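Probable M18-family aminopeptidase 1 (Thermotoga maritima, PDB 2GLF) probably acts as a metal-dependent aminopeptidase of the M18 family, removing amino-terminal residues from peptides with zinc or a similar divalent metal. Local coordinates at residues Met24-Lys29 against Lys38-Ile43; Leu98-Asn103 against Ala112-His117; Leu105-Gln110 against Glu199-Asn204; Gly136-Asn141 against Glu218-Gly223. All coordinates share one frame; numbering follows the deposited sequence.

Contact 1: residues Met24-Lys29 against Lys38-Ile43; sequences MEFMSK and KEIKRI
The carboxylate of Glu39 is the polar centre here, shared among three basic side chains. Lys29 reaches it from the other helix, and its NZ meets Glu39 OE1 at 3.1 Å in a hydrogen-bonded salt bridge, the ammonium approaching from above the carboxylate plane. Within the same helix as Glu39, Arg42 NH1 forms a salt bridge with Glu39 OE2, while Lys38 NZ makes only a long ion pair with Glu39 OE1. Lys29 NZ lies 4.3 Å from Arg42 NE, so the single acidic group probably offsets the repulsion of the bases gathered round it. The bend at chi2 (42°) turns CD and the carboxylate to the bases, while CB and CG, nearer the backbone, lie against the Phe26 ring; a long acid can do both. Glu39 CG touches Phe26 CD1, the ring and the acid chain sliding past each other in opposite directions. Phe26 has CG anti to its backbone N (chi1 178°), and its ring tip CZ meets Ile40 CG1 at 3.8 Å, at the ring edge. Ile43 CD1 adds an apolar contact to CD1 of the same ring. The segment axes approach to 10.7 Å, their directions 134° apart, an obliquely antiparallel helical hairpin with charges at its outer side. Helix 248-263 lies against the apolar interior: Tyr255 stacks on Phe26, Leu258 meets both isoleucines, and Leu262 packs on Ile43.

Contact 2: residues Leu98-Asn103 against Ala112-His117; sequences LDFKPN and ALFKTH
Asp99 and His117 face each other as an antiparallel hydrogen-bonded pair: Asp99 N donates to His117 O at 3.0 Å, and His117 N returns a bond of 2.8 Å to Asp99 O. The next bond along, Lys101 N to Lys115 O, measures 3.1 Å. Between them Phe100 and Thr116 form a non-hydrogen-bonded pair whose side chains diverge, while Thr116 CA comes close enough to Asp99 O for a CA-H...O contact. Lys101 and Lys115 bring their ammonium groups together, NZ to NZ 3.8 Å, a closeness probably tolerated because Glu182 offers one carboxylate oxygen to each and Asp340 of the second subunit, the strongest partner of Lys101, adds a further negative charge. Thr116 suits a buried strand because its hydroxyl, set between backbone N and carbonyl carbon (chi1 72°), bonds to Leu184 O.

The packing beyond is aromatic. Phe100 and Phe114 form an offset stack, centroids 4.5 Å apart and planes inclined by 23°. Phe100 CE2 lies over the Phe114 face toward its rim, 3.6 Å from Phe114 CD2, and Phe114 CB in turn sits over the face of Phe100 in a CH-pi contact. Flat, wholly apolar rings suit such close overlap. The ring of His117 meets Tyr356 of the second subunit edge-to-face. This hairpin supplies two adjacent inner strands of a six-stranded antiparallel sheet: strand 97-108 has strand 223-229 as its other neighbour, and strand 111-119 has strand 185-189, outermost within this chain.

Contact 3: residues Leu105-Gln110 against Glu199-Asn204; sequences LIEDEQ and EAVKTN
Glu107, Lys202 and Leu105 carry this contact, in which helix 200-213 packs nearly antiparallel (150°) on a strand and a glutamate from that strand binds backbone N-H groups in the helix's first turn. Glu107 stretches out fully, its CG anti to the backbone N (chi1 -179°), and OE1 arrives at the helix start. Lys202 N donates to Glu107 OE1 at 2.8 Å, nearly along the C-O axis and with a fairly straight 165° at the hydrogen. A weak bond of 3.0 Å joins Val201 N to Glu107 OE1. An acid suits this spot, since the positive end of the helix dipole would be expected to stabilise its charge. Lys202, also extended, runs back toward the strand and places NZ 3.0 Å from Leu105 O, coming from above the carbonyl plane. The ammonium group has a stronger partner in Glu217, with which it forms a salt bridge. Its methylenes are used as well: Lys202 CG rests 3.6 Å from Leu105 CD1, and the branched leucine, which also packs on Val205 and Leu206, closes over the aliphatic stem. Glu199 occupies the N-cap position, and its carbonyl O receives two bonds from Thr203, one from N and one from OG1, the latter 2.9 Å long.

Contact 4: residues Gly136-Asn141 against Glu218-Gly223; sequences GVLFKN and EDFVSG
Leu138 and Gly223 form an antiparallel non-hydrogen-bonded pair with CA atoms 4.1 Å apart, and beside it Phe139 N donates to Ser222 O at 3.0 Å, nearly straight (159°). Ser222 is the centre of an inverse gamma turn, which carries the chain out of the loop and into strand 223-229. Gly223 suits its place by having no side chain, since Leu138 CD2 lies against its CA at 3.9 Å. The same methyl reaches Phe220 CD2 at 3.8 Å, and the two apolar side chains cross obliquely. On the neighbouring strand position, Phe139 turns a ring edge to Ser222 O, with CD1 3.6 Å away.

Farther along the segment the contact becomes polar. The carboxylate of Asp219 packs beside Lys140 CA without a direct backbone bond across the contact, and a water joins it to the loop after the strand, accepting from Asn141 N at 2.9 Å and donating to Asp219 OD2 at 3.2 Å. Asp219 OD1 accepts from Thr216 N. The stem of Lys140 brushes this oxygen, CD 3.4 Å from Asp219 OD1, but its chain bends at chi2, chi3 and chi4 and the ammonium does not come into contact with it.

Arg377 of the second subunit is the main partner of Asp219 and Ser222 and also bridges to Glu218 OE1, whose strongest partner is Asn381 of that subunit. Two acids and a hydroxyl held just beyond the strand end thus form a site that binds the guanidinium of the second subunit, consistent with a part in holding the two subunits together.

Contacts 2, 3 and 4 gather on one six-stranded antiparallel sheet, whereas contact 1 lies apart among helices, its centre 25 Å from that of contact 4, with nearest atoms about 10 Å apart. Contacts 2 and 3 share strand 97-108 and adjoin where Leu113 N comes 2.7 Å from Ile106 O, a probable hydrogen bond. Contacts 2 and 4 meet by packing, Pro102 O lying 3.3 Å from Phe220 CB, and both face the second subunit of the twelve-chain assembly. Contacts 3 and 4 approach to about 5 Å between nearest atoms. Toward the metal centre, the side chain of Ile40 in contact 1 is about 10 Å from that of the manganese ligand His92, and Leu98 in contact 2 about 12 Å from His425.

Contact 1: residues Met24-Lys29 against Lys38-Ile43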
# COMPACT_ATOMS: atom_id res chain seq x y z
N MSE A 24 -30.99 40.56 14.93
CA MSE A 24 -30.33 40.75 13.64
C MSE A 24 -29.72 42.14 13.46
O MSE A 24 -28.68 42.27 12.81
CB MSE A 24 -31.31 40.44 12.51
CG MSE A 24 -31.70 38.97 12.46
SE MSE A 24 -32.74 38.43 10.91
CE MSE A 24 -34.50 38.35 11.74
N GLU A 25 -30.34 43.18 14.02
CA GLU A 25 -29.78 44.53 13.91
C GLU A 25 -28.42 44.53 14.61
O GLU A 25 -27.41 44.93 14.03
CB GLU A 25 -30.70 45.55 14.58
CG GLU A 25 -32.01 45.78 13.85
CD GLU A 25 -31.82 46.40 12.48
OE1 GLU A 25 -32.82 46.53 11.74
OE2 GLU A 25 -30.67 46.77 12.15
N PHE A 26 -28.40 44.07 15.85
CA PHE A 26 -27.18 43.99 16.64
C PHE A 26 -26.13 43.23 15.85
O PHE A 26 -24.98 43.66 15.73
CB PHE A 26 -27.47 43.24 17.94
CG PHE A 26 -26.27 43.06 18.83
CD1 PHE A 26 -25.66 44.15 19.42
CD2 PHE A 26 -25.78 41.79 19.08
CE1 PHE A 26 -24.56 43.98 20.27
CE2 PHE A 26 -24.68 41.60 19.93
CZ PHE A 26 -24.07 42.70 20.52
N MSE A 27 -26.54 42.09 15.29
CA MSE A 27 -25.65 41.22 14.52
C MSE A 27 -25.02 41.88 13.30
O MSE A 27 -23.88 41.57 12.94
CB MSE A 27 -26.41 39.96 14.10
CG MSE A 27 -25.63 38.67 14.30
SE MSE A 27 -24.81 38.51 16.07
CE MSE A 27 -26.19 39.35 17.11
N SER A 28 -25.74 42.78 12.65
CA SER A 28 -25.20 43.45 11.48
C SER A 28 -24.13 44.46 11.90
O SER A 28 -23.41 44.98 11.06
CB SER A 28 -26.29 44.20 10.71
OG SER A 28 -26.53 45.47 11.30
N LYS A 29 -24.03 44.72 13.20
CA LYS A 29 -23.05 45.68 13.69
C LYS A 29 -21.90 45.03 14.46
O LYS A 29 -20.86 45.65 14.67
CB LYS A 29 -23.75 46.73 14.57
CG LYS A 29 -24.93 47.42 13.90
CD LYS A 29 -25.62 48.43 14.82
CE LYS A 29 -24.73 49.64 15.10
NZ LYS A 29 -25.34 50.60 16.06
N LYS A 38 -18.13 47.69 21.41
CA LYS A 38 -18.65 49.04 21.15
C LYS A 38 -20.17 49.07 21.15
O LYS A 38 -20.79 49.97 21.71
CB LYS A 38 -18.15 49.55 19.79
CG LYS A 38 -18.84 50.82 19.35
CD LYS A 38 -18.60 51.14 17.89
CE LYS A 38 -19.57 52.21 17.40
NZ LYS A 38 -21.00 51.80 17.60
N GLU A 39 -20.77 48.07 20.51
CA GLU A 39 -22.22 47.99 20.42
C GLU A 39 -22.84 47.66 21.77
O GLU A 39 -23.93 48.14 22.10
CB GLU A 39 -22.59 46.94 19.36
CG GLU A 39 -24.04 46.97 18.93
CD GLU A 39 -24.57 48.37 18.73
OE1 GLU A 39 -23.78 49.26 18.34
OE2 GLU A 39 -25.78 48.58 18.94
N ILE A 40 -22.15 46.84 22.57
CA ILE A 40 -22.65 46.46 23.89
C ILE A 40 -22.53 47.63 24.86
O ILE A 40 -23.41 47.85 25.69
CB ILE A 40 -21.87 45.23 24.44
CG1 ILE A 40 -22.09 44.03 23.52
CG2 ILE A 40 -22.35 44.87 25.85
CD1 ILE A 40 -21.28 42.81 23.90
N LYS A 41 -21.44 48.38 24.75
CA LYS A 41 -21.25 49.52 25.63
C LYS A 41 -22.35 50.54 25.36
O LYS A 41 -22.99 51.01 26.28
CB LYS A 41 -19.88 50.16 25.40
CG LYS A 41 -19.59 51.32 26.35
CD LYS A 41 -18.21 51.93 26.12
CE LYS A 41 -17.92 53.05 27.11
NZ LYS A 41 -18.88 54.18 26.99
N ARG A 42 -22.56 50.86 24.08
CA ARG A 42 -23.60 51.81 23.69
C ARG A 42 -24.93 51.42 24.32
O ARG A 42 -25.59 52.24 24.96
CB ARG A 42 -23.75 51.84 22.17
CG ARG A 42 -25.06 52.42 21.68
CD ARG A 42 -25.25 52.23 20.20
NE ARG A 42 -26.65 52.05 19.86
CZ ARG A 42 -27.36 50.97 20.16
NH1 ARG A 42 -26.80 49.96 20.80
NH2 ARG A 42 -28.64 50.89 19.81
N ILE A 43 -25.33 50.17 24.12
CA ILE A 43 -26.57 49.65 24.68
C ILE A 43 -26.56 49.86 26.20
O ILE A 43 -27.58 50.22 26.79
CB ILE A 43 -26.72 48.15 24.39
CG1 ILE A 43 -27.03 47.94 22.90
CG2 ILE A 43 -27.80 47.53 25.28
CD1 ILE A 43 -27.07 46.50 22.49

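Contact 2: residues Leu98-Asn103 against Ala112-His117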
# COMPACT_ATOMS: atom_id res chain seq x y z
N LEU A 98 -10.16 35.79 9.73
CA LEU A 98 -8.86 35.83 9.07
C LEU A 98 -8.23 37.15 9.52
O LEU A 98 -8.91 38.18 9.55
CB LEU A 98 -9.00 35.83 7.55
CG LEU A 98 -9.66 34.65 6.84
CD1 LEU A 98 -9.71 34.94 5.34
CD2 LEU A 98 -8.88 33.37 7.11
N ASP A 99 -6.96 37.12 9.90
CA ASP A 99 -6.26 38.33 10.34
C ASP A 99 -5.18 38.71 9.34
O ASP A 99 -4.44 37.86 8.87
CB ASP A 99 -5.57 38.13 11.69
CG ASP A 99 -6.54 37.96 12.85
OD1 ASP A 99 -7.70 38.42 12.75
OD2 ASP A 99 -6.12 37.38 13.88
N PHE A 100 -5.10 40.00 9.00
CA PHE A 100 -4.05 40.48 8.11
C PHE A 100 -2.74 40.20 8.85
O PHE A 100 -2.66 40.41 10.06
CB PHE A 100 -4.17 42.00 7.93
CG PHE A 100 -5.03 42.44 6.77
CD1 PHE A 100 -6.05 41.64 6.28
CD2 PHE A 100 -4.84 43.70 6.21
CE1 PHE A 100 -6.87 42.08 5.24
CE2 PHE A 100 -5.65 44.15 5.18
CZ PHE A 100 -6.67 43.34 4.70
N LYS A 101 -1.71 39.73 8.15
CA LYS A 101 -0.43 39.50 8.81
C LYS A 101 0.19 40.86 9.09
O LYS A 101 -0.31 41.88 8.60
CB LYS A 101 0.51 38.70 7.91
CG LYS A 101 0.26 37.20 7.91
CD LYS A 101 1.39 36.48 7.20
CE LYS A 101 1.20 34.97 7.25
NZ LYS A 101 2.22 34.28 6.42
N PRO A 102 1.28 40.92 9.87
CA PRO A 102 1.90 42.22 10.15
C PRO A 102 2.27 42.98 8.87
O PRO A 102 2.03 44.19 8.77
CB PRO A 102 3.10 41.84 11.00
CG PRO A 102 2.59 40.66 11.77
CD PRO A 102 1.90 39.86 10.68
N ASN A 103 2.86 42.29 7.90
CA ASN A 103 3.19 42.92 6.62
C ASN A 103 2.33 42.18 5.60
O ASN A 103 2.82 41.32 4.88
CB ASN A 103 4.67 42.74 6.26
CG ASN A 103 5.60 43.32 7.29
OD1 ASN A 103 5.43 44.45 7.73
ND2 ASN A 103 6.60 42.54 7.68
N ALA A 112 -1.83 43.04 -6.41
CA ALA A 112 -1.61 43.43 -5.02
C ALA A 112 -2.38 42.44 -4.16
O ALA A 112 -3.53 42.12 -4.45
CB ALA A 112 -2.11 44.85 -4.79
N LEU A 113 -1.75 41.95 -3.09
CA LEU A 113 -2.39 40.97 -2.23
C LEU A 113 -2.25 41.23 -0.73
O LEU A 113 -1.27 41.82 -0.28
CB LEU A 113 -1.81 39.59 -2.51
CG LEU A 113 -2.02 38.96 -3.88
CD1 LEU A 113 -1.04 37.81 -4.05
CD2 LEU A 113 -3.45 38.49 -4.00
N PHE A 114 -3.23 40.76 0.03
CA PHE A 114 -3.19 40.89 1.49
C PHE A 114 -3.06 39.48 2.04
O PHE A 114 -4.00 38.68 1.93
CB PHE A 114 -4.47 41.52 2.05
CG PHE A 114 -4.58 42.99 1.82
CD1 PHE A 114 -5.68 43.50 1.15
CD2 PHE A 114 -3.61 43.86 2.28
CE1 PHE A 114 -5.81 44.87 0.94
CE2 PHE A 114 -3.72 45.22 2.08
CZ PHE A 114 -4.83 45.73 1.41
N LYS A 115 -1.91 39.17 2.62
CA LYS A 115 -1.73 37.85 3.20
C LYS A 115 -2.43 37.84 4.56
O LYS A 115 -2.39 38.82 5.30
CB LYS A 115 -0.24 37.54 3.40
CG LYS A 115 0.62 37.67 2.16
CD LYS A 115 1.98 37.02 2.38
CE LYS A 115 1.94 35.52 2.08
NZ LYS A 115 0.95 34.73 2.87
N THR A 116 -3.10 36.75 4.88
CA THR A 116 -3.75 36.67 6.16
C THR A 116 -3.23 35.46 6.89
O THR A 116 -2.40 34.71 6.38
CB THR A 116 -5.26 36.51 6.02
OG1 THR A 116 -5.56 35.19 5.54
CG2 THR A 116 -5.82 37.53 5.05
N HIS A 117 -3.72 35.29 8.11
CA HIS A 117 -3.37 34.17 8.96
C HIS A 117 -4.71 33.92 9.65
O HIS A 117 -5.21 34.78 10.36
CB HIS A 117 -2.30 34.60 9.96
CG HIS A 117 -1.72 33.46 10.74
ND1 HIS A 117 -2.50 32.55 11.42
CD2 HIS A 117 -0.43 33.11 10.97
CE1 HIS A 117 -1.71 31.68 12.04
NE2 HIS A 117 -0.46 32.00 11.78

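Contact 3: residues Leu105-Gln110 against Glu199-Asn204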
# COMPACT_ATOMS: atom_id res chain seq x y z
N LEU A 105 0.68 43.42 2.83
CA LEU A 105 0.76 43.80 1.43
C LEU A 105 1.97 43.29 0.66
O LEU A 105 3.12 43.62 0.98
CB LEU A 105 0.70 45.32 1.29
CG LEU A 105 -0.27 45.90 0.25
CD1 LEU A 105 0.19 47.32 -0.07
CD2 LEU A 105 -0.29 45.06 -1.01
N ILE A 106 1.70 42.47 -0.36
CA ILE A 106 2.72 41.91 -1.24
C ILE A 106 2.16 42.01 -2.65
O ILE A 106 0.97 42.24 -2.83
CB ILE A 106 2.98 40.42 -0.95
CG1 ILE A 106 1.81 39.57 -1.46
CG2 ILE A 106 3.15 40.20 0.53
CD1 ILE A 106 2.03 38.07 -1.35
N GLU A 107 3.03 41.85 -3.65
CA GLU A 107 2.58 41.87 -5.04
C GLU A 107 3.08 40.61 -5.72
O GLU A 107 4.22 40.20 -5.51
CB GLU A 107 3.12 43.08 -5.80
CG GLU A 107 2.61 43.09 -7.25
CD GLU A 107 3.04 44.30 -8.06
OE1 GLU A 107 2.83 45.44 -7.59
OE2 GLU A 107 3.58 44.10 -9.17
N ASP A 108 2.23 39.98 -6.52
CA ASP A 108 2.60 38.77 -7.24
C ASP A 108 1.86 38.69 -8.56
O ASP A 108 0.64 38.86 -8.61
CB ASP A 108 2.29 37.53 -6.40
CG ASP A 108 3.17 36.35 -6.76
OD1 ASP A 108 2.82 35.21 -6.40
OD2 ASP A 108 4.23 36.58 -7.38
N GLU A 109 2.60 38.41 -9.63
CA GLU A 109 2.02 38.33 -10.96
C GLU A 109 1.16 39.55 -11.25
O GLU A 109 0.05 39.45 -11.79
CB GLU A 109 1.21 37.05 -11.14
CG GLU A 109 2.06 35.78 -11.19
CD GLU A 109 3.25 35.88 -12.16
OE1 GLU A 109 3.07 36.37 -13.31
OE2 GLU A 109 4.36 35.43 -11.78
N GLN A 110 1.69 40.71 -10.87
CA GLN A 110 1.04 42.00 -11.07
C GLN A 110 -0.28 42.19 -10.32
O GLN A 110 -1.15 42.95 -10.75
CB GLN A 110 0.84 42.23 -12.57
CG GLN A 110 2.12 42.58 -13.34
CD GLN A 110 3.16 41.46 -13.31
OE1 GLN A 110 2.96 40.39 -13.91
NE2 GLN A 110 4.29 41.70 -12.63
N GLU A 199 7.02 46.86 -8.69
CA GLU A 199 5.76 46.56 -8.02
C GLU A 199 4.79 47.74 -8.12
O GLU A 199 4.35 48.28 -7.12
CB GLU A 199 6.01 46.18 -6.56
CG GLU A 199 6.81 44.90 -6.41
CD GLU A 199 6.98 44.44 -4.97
OE1 GLU A 199 7.62 43.39 -4.76
OE2 GLU A 199 6.49 45.12 -4.05
N ALA A 200 4.47 48.11 -9.35
CA ALA A 200 3.57 49.23 -9.61
C ALA A 200 2.16 49.08 -9.05
O ALA A 200 1.50 50.07 -8.75
CB ALA A 200 3.50 49.49 -11.12
N VAL A 201 1.68 47.84 -8.90
CA VAL A 201 0.34 47.65 -8.38
C VAL A 201 0.30 47.83 -6.87
O VAL A 201 -0.59 48.50 -6.34
CB VAL A 201 -0.22 46.25 -8.74
CG1 VAL A 201 -1.63 46.12 -8.19
CG2 VAL A 201 -0.23 46.05 -10.25
N LYS A 202 1.26 47.22 -6.17
CA LYS A 202 1.30 47.34 -4.72
C LYS A 202 1.34 48.83 -4.41
O LYS A 202 0.51 49.36 -3.66
CB LYS A 202 2.54 46.66 -4.15
CG LYS A 202 2.61 46.69 -2.63
CD LYS A 202 3.92 46.12 -2.13
CE LYS A 202 4.00 46.21 -0.62
NZ LYS A 202 5.19 45.50 -0.04
N THR A 203 2.31 49.50 -5.03
CA THR A 203 2.52 50.94 -4.88
C THR A 203 1.21 51.70 -5.06
O THR A 203 0.91 52.64 -4.31
CB THR A 203 3.54 51.46 -5.92
OG1 THR A 203 4.81 50.82 -5.71
CG2 THR A 203 3.71 52.97 -5.81
N ASN A 204 0.43 51.31 -6.06
CA ASN A 204 -0.84 51.97 -6.32
C ASN A 204 -1.75 51.80 -5.10
O ASN A 204 -2.33 52.77 -4.61
CB ASN A 204 -1.52 51.39 -7.55
CG ASN A 204 -2.70 52.22 -7.99
OD1 ASN A 204 -2.55 53.38 -8.37
ND2 ASN A 204 -3.89 51.64 -7.92

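Contact 4: residues Gly136-Asn141 against Glu218-Gly223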
# COMPACT_ATOMS: atom_id res chain seq x y z
N GLY A 136 -11.05 46.66 11.37
CA GLY A 136 -9.98 46.72 12.34
C GLY A 136 -9.50 48.11 12.69
O GLY A 136 -10.26 49.07 12.68
N VAL A 137 -8.21 48.21 13.01
CA VAL A 137 -7.62 49.48 13.39
C VAL A 137 -6.10 49.49 13.16
O VAL A 137 -5.44 48.44 13.23
CB VAL A 137 -7.94 49.78 14.87
CG1 VAL A 137 -7.48 48.63 15.75
CG2 VAL A 137 -7.26 51.07 15.29
N LEU A 138 -5.55 50.67 12.88
CA LEU A 138 -4.12 50.83 12.64
C LEU A 138 -3.65 52.09 13.36
O LEU A 138 -4.37 53.09 13.41
CB LEU A 138 -3.83 50.99 11.14
CG LEU A 138 -4.39 50.02 10.09
CD1 LEU A 138 -4.10 50.59 8.70
CD2 LEU A 138 -3.79 48.62 10.23
N PHE A 139 -2.44 52.06 13.93
CA PHE A 139 -1.90 53.23 14.61
C PHE A 139 -0.71 53.75 13.83
O PHE A 139 0.16 52.98 13.42
CB PHE A 139 -1.47 52.87 16.03
CG PHE A 139 -2.60 52.47 16.93
CD1 PHE A 139 -3.03 51.16 16.97
CD2 PHE A 139 -3.25 53.42 17.71
CE1 PHE A 139 -4.11 50.79 17.78
CE2 PHE A 139 -4.32 53.07 18.52
CZ PHE A 139 -4.75 51.75 18.56
N LYS A 140 -0.67 55.06 13.61
CA LYS A 140 0.45 55.67 12.88
C LYS A 140 1.64 55.64 13.84
O LYS A 140 1.49 55.27 15.01
CB LYS A 140 0.11 57.12 12.50
CG LYS A 140 -1.29 57.30 11.93
CD LYS A 140 -1.33 57.10 10.42
CE LYS A 140 -1.12 58.43 9.70
NZ LYS A 140 -2.21 59.42 9.97
N ASN A 141 2.81 56.02 13.35
CA ASN A 141 3.99 56.02 14.22
C ASN A 141 3.87 57.09 15.29
O ASN A 141 4.56 57.05 16.31
CB ASN A 141 5.26 56.25 13.40
CG ASN A 141 6.51 55.91 14.18
OD1 ASN A 141 6.70 56.37 15.30
ND2 ASN A 141 7.38 55.11 13.58
N GLU A 218 4.29 50.54 7.03
CA GLU A 218 4.74 50.08 8.34
C GLU A 218 3.65 50.16 9.41
O GLU A 218 3.78 49.58 10.49
CB GLU A 218 5.96 50.88 8.80
CG GLU A 218 6.48 50.46 10.17
CD GLU A 218 7.71 51.24 10.59
OE1 GLU A 218 7.93 51.37 11.81
OE2 GLU A 218 8.46 51.70 9.71
N ASP A 219 2.56 50.85 9.09
CA ASP A 219 1.45 51.00 10.03
C ASP A 219 0.62 49.74 10.19
O ASP A 219 -0.11 49.61 11.17
CB ASP A 219 0.54 52.16 9.60
CG ASP A 219 1.19 53.51 9.82
OD1 ASP A 219 0.59 54.53 9.41
OD2 ASP A 219 2.29 53.56 10.40
N PHE A 220 0.72 48.81 9.24
CA PHE A 220 -0.03 47.56 9.36
C PHE A 220 0.50 46.75 10.53
O PHE A 220 -0.25 46.02 11.17
CB PHE A 220 0.08 46.72 8.08
CG PHE A 220 -0.79 47.21 6.96
CD1 PHE A 220 -0.22 47.73 5.81
CD2 PHE A 220 -2.18 47.15 7.07
CE1 PHE A 220 -1.04 48.18 4.76
CE2 PHE A 220 -2.99 47.60 6.03
CZ PHE A 220 -2.42 48.12 4.88
N VAL A 221 1.79 46.89 10.81
CA VAL A 221 2.41 46.18 11.91
C VAL A 221 1.65 46.50 13.19
O VAL A 221 1.01 45.63 13.78
CB VAL A 221 3.87 46.60 12.11
CG1 VAL A 221 4.50 45.78 13.22
CG2 VAL A 221 4.65 46.43 10.82
N SER A 222 1.71 47.76 13.58
CA SER A 222 1.01 48.24 14.77
C SER A 222 -0.46 48.37 14.41
O SER A 222 -1.05 49.45 14.50
CB SER A 222 1.56 49.61 15.19
OG SER A 222 1.52 50.53 14.12
N GLY A 223 -1.04 47.26 13.98
CA GLY A 223 -2.44 47.27 13.60
C GLY A 223 -3.07 45.89 13.64
O GLY A 223 -2.37 44.88 13.65
O HOH W 1 3.35 56.56 10.54